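Local coordinates for protein ribonuclease J (Methanolobus psychrophilus R15, PDB 5HAB) that probably degrades RNA as a metal-dependent exoribonuclease of the beta-CASP branch of the metallo-beta-lactamase superfamily, at residues G27-G32 with M41-V46; G189-A194 with A224-S229; K198-P203 with T238-I243. The protein carries 1 engineered substitution. All coordinates share one frame; numbering follows the deposited sequence.

Overall arrangement
Contacts 1 and 2 belong to the two central sheets of the metallo-beta-lactamase core, and their centres are about 11 Å apart. The sheets meet between them: CD1 of Ile-44 packs 3.8 Å from CD1 of Ile-226, and Thr-42 lies against the Tyr-193 ring. Contact 1 comes first in the chain as a hairpin. Contacts 2 and 3 are interleaved: loop 198-203 comes after strand 189-194, and the start of helix 241-253 after strand 222-228. Contact 3 is centred about 21 Å from contact 2 and 30 Å from contact 1. It ties a core loop to the chain leaving for the beta-CASP part; the nearest atoms of contacts 2 and 3 are each about 7 Å from the bound RNA.

Contact 1 (G27-G32 with M41-V46); sequences GIIAVG and MTAIRV
The carbonyl oxygen of Met-41 is gripped by two backbone N-H groups in a row, Val-31 N at 3.0 Å and Gly-32 N at 3.1 Å. The Gly-32 donor comes in the carbonyl plane on a lone pair, whereas Val-31 N is tilted from that plane and its bond is more bent. This is a classic beta bulge: two residues of strand 27-32 sit opposite one of strand 41-46. Met-41 N returns a bond to Gly-32 O, approaching from above the carbonyl plane. Beyond the bulge the hairpin is regular, with Ile-29 and Ala-43, then Gly-27 and Arg-45, as antiparallel hydrogen-bonded pairs.

At the bulge, Val-31 turns its side chain toward the other strand. Its CG1, anti to the backbone N (chi1 -174°), comes 3.7 Å from SD of Met-41, while CB lies 3.2 Å from the Met-41 carbonyl oxygen. On the face that bears Met-41, CB of Ile-29 meets CB of Ala-43 at 3.9 Å. On the other face Ile-28 and Ile-44 run side by side, their CD1 methyls 3.6 Å apart.

At the far end the Arg-45 chain bends at chi3 (58°) and brings its guanidinium over the backbone of Gly-27, where no side chain intervenes; Gly-27 N lies 3.8 Å above the guanidinium plane, offset toward its rim. Glu-25 and Glu-464 form salt bridges to the group, and Asn-47 O accepts from NH1. Strand 464-469 extends the sheet beyond strand 24-32, and strand 49-53 beyond strand 41-46. With every touching residue buried, the charge of Arg-45 is probably stabilised by these two carboxylates, while the bulge spends one carbonyl on two N-H groups and keeps both satisfied within the sheet.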
loop_
_atom_site.group_PDB
_atom_site.type_symbol
_atom_site.label_atom_id
_atom_site.label_comp_id
_atom_site.label_asym_id
_atom_site.label_seq_id
_atom_site.Cartn_x
_atom_site.Cartn_y
_atom_site.Cartn_z
ATOM N N GLY B 27 25.919 4.827 31.591
ATOM C CA GLY B 27 25.645 3.746 30.669
ATOM C C GLY B 27 24.198 3.776 30.221
ATOM O O GLY B 27 23.293 3.853 31.048
ATOM N N ILE B 28 23.977 3.722 28.913
ATOM C CA ILE B 28 22.628 3.610 28.378
ATOM C C ILE B 28 22.529 2.206 27.816
ATOM O O ILE B 28 23.103 1.912 26.775
ATOM C CB ILE B 28 22.315 4.657 27.287
ATOM C CG1 ILE B 28 22.662 6.079 27.743
ATOM C CG2 ILE B 28 20.845 4.558 26.879
ATOM C CD1 ILE B 28 21.841 6.581 28.900
ATOM N N ILE B 29 21.818 1.337 28.519
ATOM C CA ILE B 29 21.716 -0.065 28.137
ATOM C C ILE B 29 20.346 -0.353 27.539
ATOM O O ILE B 29 19.318 -0.165 28.190
ATOM C CB ILE B 29 21.999 -0.999 29.330
ATOM C CG1 ILE B 29 23.387 -0.719 29.917
ATOM C CG2 ILE B 29 21.910 -2.450 28.893
ATOM C CD1 ILE B 29 23.383 0.256 31.076
ATOM N N ALA B 30 20.345 -0.798 26.287
ATOM C CA ALA B 30 19.120 -1.182 25.600
ATOM C C ALA B 30 18.822 -2.655 25.859
ATOM O O ALA B 30 19.581 -3.522 25.431
ATOM C CB ALA B 30 19.253 -0.911 24.102
ATOM N N VAL B 31 17.726 -2.949 26.553
ATOM C CA VAL B 31 17.458 -4.333 26.922
ATOM C C VAL B 31 16.390 -4.938 26.023
ATOM O O VAL B 31 16.581 -6.009 25.444
ATOM C CB VAL B 31 17.057 -4.448 28.399
ATOM C CG1 VAL B 31 16.930 -5.909 28.788
ATOM C CG2 VAL B 31 18.095 -3.758 29.262
ATOM N N GLY B 32 15.261 -4.253 25.919
ATOM C CA GLY B 32 14.195 -4.685 25.037
ATOM C C GLY B 32 13.472 -3.486 24.465
ATOM O O GLY B 32 13.535 -2.395 25.029
ATOM N N MET B 41 12.405 -2.250 27.788
ATOM C CA MET B 41 13.199 -2.177 29.002
ATOM C C MET B 41 14.518 -1.467 28.719
ATOM O O MET B 41 15.268 -1.841 27.803
ATOM C CB MET B 41 13.468 -3.568 29.577
ATOM C CG MET B 41 14.277 -3.534 30.869
ATOM S SD MET B 41 14.637 -5.147 31.600
ATOM C CE MET B 41 13.027 -5.790 31.954
ATOM N N THR B 42 14.792 -0.442 29.516
ATOM C CA THR B 42 16.033 0.317 29.396
ATOM C C THR B 42 16.746 0.298 30.747
ATOM O O THR B 42 16.104 0.156 31.777
ATOM C CB THR B 42 15.762 1.772 28.931
ATOM O OG1 THR B 42 15.124 1.748 27.647
ATOM C CG2 THR B 42 17.052 2.591 28.840
ATOM N N ALA B 43 18.069 0.388 30.749
ATOM C CA ALA B 43 18.797 0.481 32.008
ATOM C C ALA B 43 19.753 1.663 31.969
ATOM O O ALA B 43 20.553 1.790 31.050
ATOM C CB ALA B 43 19.551 -0.820 32.299
ATOM N N ILE B 44 19.639 2.543 32.957
ATOM C CA ILE B 44 20.508 3.706 33.067
ATOM C C ILE B 44 21.519 3.463 34.179
ATOM O O ILE B 44 21.157 3.382 35.346
ATOM C CB ILE B 44 19.705 4.992 33.346
ATOM C CG1 ILE B 44 18.586 5.185 32.317
ATOM C CG2 ILE B 44 20.634 6.205 33.390
ATOM C CD1 ILE B 44 19.076 5.280 30.890
ATOM N N ARG B 45 22.791 3.371 33.819
ATOM C CA ARG B 45 23.850 3.145 34.788
ATOM C C ARG B 45 24.526 4.469 35.119
ATOM O O ARG B 45 24.958 5.186 34.230
ATOM C CB ARG B 45 24.879 2.144 34.244
ATOM C CG ARG B 45 26.052 1.868 35.175
ATOM C CD ARG B 45 26.983 0.796 34.611
ATOM N NE ARG B 45 27.516 1.168 33.302
ATOM C CZ ARG B 45 28.462 2.081 33.104
ATOM N NH1 ARG B 45 28.997 2.724 34.133
ATOM N NH2 ARG B 45 28.877 2.353 31.873
ATOM N N VAL B 46 24.570 4.817 36.396
ATOM C CA VAL B 46 25.383 5.933 36.850
ATOM C C VAL B 46 26.516 5.367 37.702
ATOM O O VAL B 46 26.298 4.908 38.832
ATOM C CB VAL B 46 24.558 6.967 37.612
ATOM C CG1 VAL B 46 25.360 8.251 37.788
ATOM C CG2 VAL B 46 23.252 7.243 36.880
#

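Contact 2 (G189-A194 with A224-S229)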
loop_
_atom_site.group_PDB
_atom_site.type_symbol
_atom_site.label_atom_id
_atom_site.label_comp_id
_atom_site.label_asym_id
_atom_site.label_seq_id
_atom_site.Cartn_x
_atom_site.Cartn_y
_atom_site.Cartn_z
ATOM N N GLY B 189 25.029 15.890 35.466
ATOM C CA GLY B 189 23.856 16.326 34.727
ATOM C C GLY B 189 22.754 15.287 34.652
ATOM O O GLY B 189 22.833 14.257 35.318
ATOM N N ALA B 190 21.740 15.542 33.827
ATOM C CA ALA B 190 20.528 14.720 33.841
ATOM C C ALA B 190 20.397 13.783 32.640
ATOM O O ALA B 190 20.743 14.138 31.524
ATOM C CB ALA B 190 19.296 15.619 33.928
ATOM N N VAL B 191 19.864 12.590 32.880
ATOM C CA VAL B 191 19.495 11.685 31.803
ATOM C C VAL B 191 17.979 11.633 31.716
ATOM O O VAL B 191 17.314 11.253 32.666
ATOM C CB VAL B 191 20.080 10.285 32.013
ATOM C CG1 VAL B 191 19.571 9.338 30.938
ATOM C CG2 VAL B 191 21.605 10.335 32.001
ATOM N N VAL B 192 17.427 12.020 30.573
ATOM C CA VAL B 192 15.980 12.106 30.437
ATOM C C VAL B 192 15.457 10.964 29.579
ATOM O O VAL B 192 16.032 10.620 28.548
ATOM C CB VAL B 192 15.551 13.468 29.864
ATOM C CG1 VAL B 192 14.046 13.531 29.705
ATOM C CG2 VAL B 192 16.026 14.586 30.775
ATOM N N TYR B 193 14.372 10.369 30.052
ATOM C CA TYR B 193 13.694 9.275 29.392
ATOM C C TYR B 193 12.267 9.726 29.104
ATOM O O TYR B 193 11.500 10.048 30.026
ATOM C CB TYR B 193 13.743 8.029 30.281
ATOM C CG TYR B 193 13.014 6.789 29.798
ATOM C CD1 TYR B 193 11.640 6.661 29.954
ATOM C CD2 TYR B 193 13.711 5.724 29.241
ATOM C CE1 TYR B 193 10.972 5.516 29.543
ATOM C CE2 TYR B 193 13.055 4.576 28.828
ATOM C CZ TYR B 193 11.685 4.479 28.985
ATOM O OH TYR B 193 11.021 3.342 28.583
ATOM N N ALA B 194 11.929 9.759 27.817
ATOM C CA ALA B 194 10.642 10.259 27.355
ATOM C C ALA B 194 10.065 9.311 26.312
ATOM O O ALA B 194 10.162 9.552 25.109
ATOM C CB ALA B 194 10.790 11.653 26.780
ATOM N N ALA B 224 21.851 13.048 28.106
ATOM C CA ALA B 224 21.303 12.119 27.131
ATOM C C ALA B 224 19.785 12.097 27.195
ATOM O O ALA B 224 19.186 12.195 28.267
ATOM C CB ALA B 224 21.863 10.716 27.355
ATOM N N LEU B 225 19.172 12.001 26.024
ATOM C CA LEU B 225 17.736 11.824 25.915
ATOM C C LEU B 225 17.457 10.464 25.294
ATOM O O LEU B 225 17.977 10.143 24.222
ATOM C CB LEU B 225 17.106 12.944 25.077
ATOM C CG LEU B 225 15.650 12.748 24.642
ATOM C CD1 LEU B 225 14.728 12.657 25.845
ATOM C CD2 LEU B 225 15.197 13.866 23.710
ATOM N N ILE B 226 16.677 9.653 26.000
ATOM C CA ILE B 226 16.139 8.427 25.439
ATOM C C ILE B 226 14.691 8.732 25.130
ATOM O O ILE B 226 13.921 9.064 26.029
ATOM C CB ILE B 226 16.268 7.230 26.396
ATOM C CG1 ILE B 226 17.740 6.905 26.668
ATOM C CG2 ILE B 226 15.506 6.016 25.855
ATOM C CD1 ILE B 226 18.287 7.541 27.931
ATOM N N THR B 227 14.315 8.647 23.861
ATOM C CA THR B 227 12.959 9.013 23.479
ATOM C C THR B 227 12.456 8.053 22.406
ATOM O O THR B 227 13.242 7.455 21.673
ATOM C CB THR B 227 12.881 10.485 23.001
ATOM O OG1 THR B 227 11.512 10.877 22.854
ATOM C CG2 THR B 227 13.612 10.689 21.683
ATOM N N GLU B 228 11.141 7.879 22.355
ATOM C CA GLU B 228 10.517 6.955 21.416
ATOM C C GLU B 228 10.681 7.426 19.971
ATOM O O GLU B 228 10.760 8.620 19.706
ATOM C CB GLU B 228 9.031 6.793 21.751
ATOM C CG GLU B 228 8.225 8.072 21.554
ATOM C CD GLU B 228 6.735 7.816 21.434
ATOM O OE1 GLU B 228 6.136 7.341 22.415
ATOM O OE2 GLU B 228 6.162 8.086 20.358
ATOM N N SER B 229 10.747 6.483 19.041
ATOM C CA SER B 229 10.790 6.831 17.627
ATOM C C SER B 229 9.515 6.375 16.920
ATOM O O SER B 229 9.386 6.542 15.714
ATOM C CB SER B 229 12.005 6.198 16.959
ATOM O OG SER B 229 11.880 4.790 16.942
#
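The phenol ring of Tyr-193 is approached obliquely by Ile-226, whose CG2 methyl comes 3.8 Å from ring atom CD2. The two residues are neighbours in a beta-alpha-beta crossover, in which the parallel strands 189-194 and 222-228 are joined through helix 211-220. The ring lies on the sheet face that also bears Val-191, Ala-224 and Ile-226. Its hydroxyl makes a weak hydrogen bond to Asp-54, and His-432 touches the side chain as well.

Three strong backbone bonds join 189-194 to 224-229, all nearly straight at the carbonyl: Val-192 N to Ala-224 O, Ile-226 N to Val-192 O, and Ala-194 N to Ile-226 O at 2.8 Å. CD1 of Ile-226 reaches diagonally across to CG1 of Val-191 on the neighbouring strand, at 3.7 Å. On the other face CD1 of Leu-225 fits against CG1 of Val-192 at 4.0 Å, and helix 413-423 covers both through Leu-423. Glu-228, where the strand ends, turns its carboxylate to His-410 and Phe-197 N. The Ala-194 carbonyl oxygen accepts from the Thr-227 hydroxyl, OG1 lying 2.9 Å away in the carbonyl plane, and more weakly from Glu-228 N.

Contact 3 (K198-P203 with T238-I243); sequences KFDRTP and TPSELI
Lys-198 points its CB toward segment 238-243, and from CG onward the chain runs fully extended. CD and CE cross the Thr-238 methyl, CE 3.9 Å from CG2. NZ then reaches the Pro-239 carbonyl oxygen at 3.1 Å, in the carbonyl plane. The ammonium has two further partners: Ser-408 O, and a water 2.6 Å from NZ, which in turn donates to OE2 of Glu-241. The other oxygen of that glutamate makes a salt bridge to Arg-273.

Beside the lysine, the Asp-200 carboxylate spans the start of helix 241-253. OD2 takes Glu-241 N at 2.8 Å in a nearly straight bond (169°), and OD1 takes the Ser-240 hydroxyl at 2.7 Å; both donors come on the syn side but tilted out of the carboxylate plane. From the anti side, also tilted out of the plane, Thr-202 N bonds to OD1 and closes an Asx turn within the loop. The negative Asp-200 carboxylate beside the amino end of the helix is probably stabilised by it. The Ser-240 and Thr-202 hydroxyls are hydrogen-bonded, with OG and OG1 2.8 Å apart, and CB of Leu-242 packs against the threonine. On the second subunit, Asp-250 packs on Ser-240 and Met-246 on Ile-243. Ser-240 OG accepts from Leu-242 N at 2.9 Å, the arrangement of a serine N-cap, here steadied by an aspartate from an Asx turn.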
loop_
_atom_site.group_PDB
_atom_site.type_symbol
_atom_site.label_atom_id
_atom_site.label_comp_id
_atom_site.label_asym_id
_atom_site.label_seq_id
_atom_site.Cartn_x
_atom_site.Cartn_y
_atom_site.Cartn_z
ATOM N N LYS B 198 3.182 12.038 24.388
ATOM C CA LYS B 198 2.523 12.869 23.416
ATOM C C LYS B 198 2.346 14.250 24.026
ATOM O O LYS B 198 1.938 14.376 25.179
ATOM C CB LYS B 198 1.187 12.231 23.032
ATOM C CG LYS B 198 0.060 13.178 22.745
ATOM C CD LYS B 198 -1.226 12.392 22.591
ATOM C CE LYS B 198 -2.331 13.259 22.031
ATOM N NZ LYS B 198 -3.481 12.434 21.599
ATOM N N PHE B 199 2.702 15.283 23.277
ATOM C CA PHE B 199 2.353 16.631 23.684
ATOM C C PHE B 199 0.855 16.810 23.440
ATOM O O PHE B 199 0.362 16.548 22.342
ATOM C CB PHE B 199 3.160 17.671 22.904
ATOM C CG PHE B 199 4.620 17.698 23.253
ATOM C CD1 PHE B 199 5.068 17.185 24.457
ATOM C CD2 PHE B 199 5.546 18.238 22.376
ATOM C CE1 PHE B 199 6.411 17.211 24.782
ATOM C CE2 PHE B 199 6.893 18.266 22.695
ATOM C CZ PHE B 199 7.325 17.753 23.899
ATOM N N ASP B 200 0.128 17.250 24.459
ATOM C CA ASP B 200 -1.298 17.515 24.309
ATOM C C ASP B 200 -1.644 18.772 25.094
ATOM O O ASP B 200 -1.649 18.770 26.322
ATOM C CB ASP B 200 -2.147 16.330 24.781
ATOM C CG ASP B 200 -3.595 16.435 24.328
ATOM O OD1 ASP B 200 -4.053 17.566 24.062
ATOM O OD2 ASP B 200 -4.275 15.391 24.230
ATOM N N ARG B 201 -1.951 19.837 24.366
ATOM C CA ARG B 201 -2.151 21.155 24.953
ATOM C C ARG B 201 -3.584 21.376 25.397
ATOM O O ARG B 201 -3.883 22.350 26.084
ATOM C CB ARG B 201 -1.744 22.196 23.923
ATOM C CG ARG B 201 -0.269 22.048 23.592
ATOM C CD ARG B 201 0.172 22.896 22.406
ATOM N NE ARG B 201 1.615 22.794 22.144
ATOM C CZ ARG B 201 2.181 21.755 21.536
ATOM N NH1 ARG B 201 1.428 20.733 21.164
ATOM N NH2 ARG B 201 3.490 21.719 21.332
ATOM N N THR B 202 -4.459 20.447 25.027
ATOM C CA THR B 202 -5.846 20.462 25.476
ATOM C C THR B 202 -6.286 19.056 25.884
ATOM O O THR B 202 -7.175 18.477 25.261
ATOM C CB THR B 202 -6.803 21.009 24.380
ATOM O OG1 THR B 202 -6.745 20.174 23.216
ATOM C CG2 THR B 202 -6.429 22.434 23.986
ATOM N N PRO B 203 -5.663 18.498 26.939
ATOM C CA PRO B 203 -6.034 17.150 27.381
ATOM C C PRO B 203 -7.445 17.126 27.944
ATOM O O PRO B 203 -7.952 18.169 28.348
ATOM C CB PRO B 203 -5.007 16.833 28.478
ATOM C CG PRO B 203 -3.984 17.928 28.416
ATOM C CD PRO B 203 -4.671 19.112 27.836
ATOM N N THR B 238 1.039 15.517 16.798
ATOM C CA THR B 238 -0.016 14.602 17.210
ATOM C C THR B 238 -1.284 15.386 17.508
ATOM O O THR B 238 -1.255 16.347 18.273
ATOM C CB THR B 238 0.357 13.787 18.465
ATOM O OG1 THR B 238 1.683 13.267 18.335
ATOM C CG2 THR B 238 -0.603 12.631 18.627
ATOM N N PRO B 239 -2.397 14.996 16.879
ATOM C CA PRO B 239 -3.678 15.626 17.206
ATOM C C PRO B 239 -4.031 15.423 18.675
ATOM O O PRO B 239 -3.711 14.379 19.239
ATOM C CB PRO B 239 -4.678 14.911 16.286
ATOM C CG PRO B 239 -3.962 13.709 15.764
ATOM C CD PRO B 239 -2.509 14.048 15.760
ATOM N N SER B 240 -4.658 16.421 19.287
ATOM C CA SER B 240 -5.033 16.346 20.689
ATOM C C SER B 240 -6.064 15.257 20.957
ATOM O O SER B 240 -6.779 14.819 20.058
ATOM C CB SER B 240 -5.573 17.691 21.171
ATOM O OG SER B 240 -6.221 17.551 22.425
ATOM N N GLU B 241 -6.105 14.803 22.204
ATOM C CA GLU B 241 -7.148 13.896 22.669
ATOM C C GLU B 241 -8.525 14.542 22.501
ATOM O O GLU B 241 -9.539 13.858 22.343
ATOM C CB GLU B 241 -6.904 13.531 24.137
ATOM C CG GLU B 241 -8.035 12.794 24.818
ATOM C CD GLU B 241 -8.303 11.443 24.201
ATOM O OE1 GLU B 241 -9.413 10.907 24.398
ATOM O OE2 GLU B 241 -7.403 10.900 23.529
ATOM N N LEU B 242 -8.543 15.869 22.525
ATOM C CA LEU B 242 -9.768 16.629 22.338
ATOM C C LEU B 242 -10.399 16.322 20.983
ATOM O O LEU B 242 -11.619 16.311 20.852
ATOM C CB LEU B 242 -9.493 18.125 22.477
ATOM C CG LEU B 242 -10.704 19.043 22.333
ATOM C CD1 LEU B 242 -11.794 18.643 23.317
ATOM C CD2 LEU B 242 -10.286 20.477 22.569
ATOM N N ILE B 243 -9.561 16.069 19.983
ATOM C CA ILE B 243 -10.033 15.706 18.653
ATOM C C ILE B 243 -10.824 14.399 18.700
ATOM O O ILE B 243 -11.893 14.287 18.092
ATOM C CB ILE B 243 -8.855 15.604 17.665
ATOM C CG1 ILE B 243 -8.134 16.951 17.563
ATOM C CG2 ILE B 243 -9.319 15.100 16.305
ATOM C CD1 ILE B 243 -9.047 18.122 17.219
HETATM O O HOH W 1 -4.671 10.678 23.124
#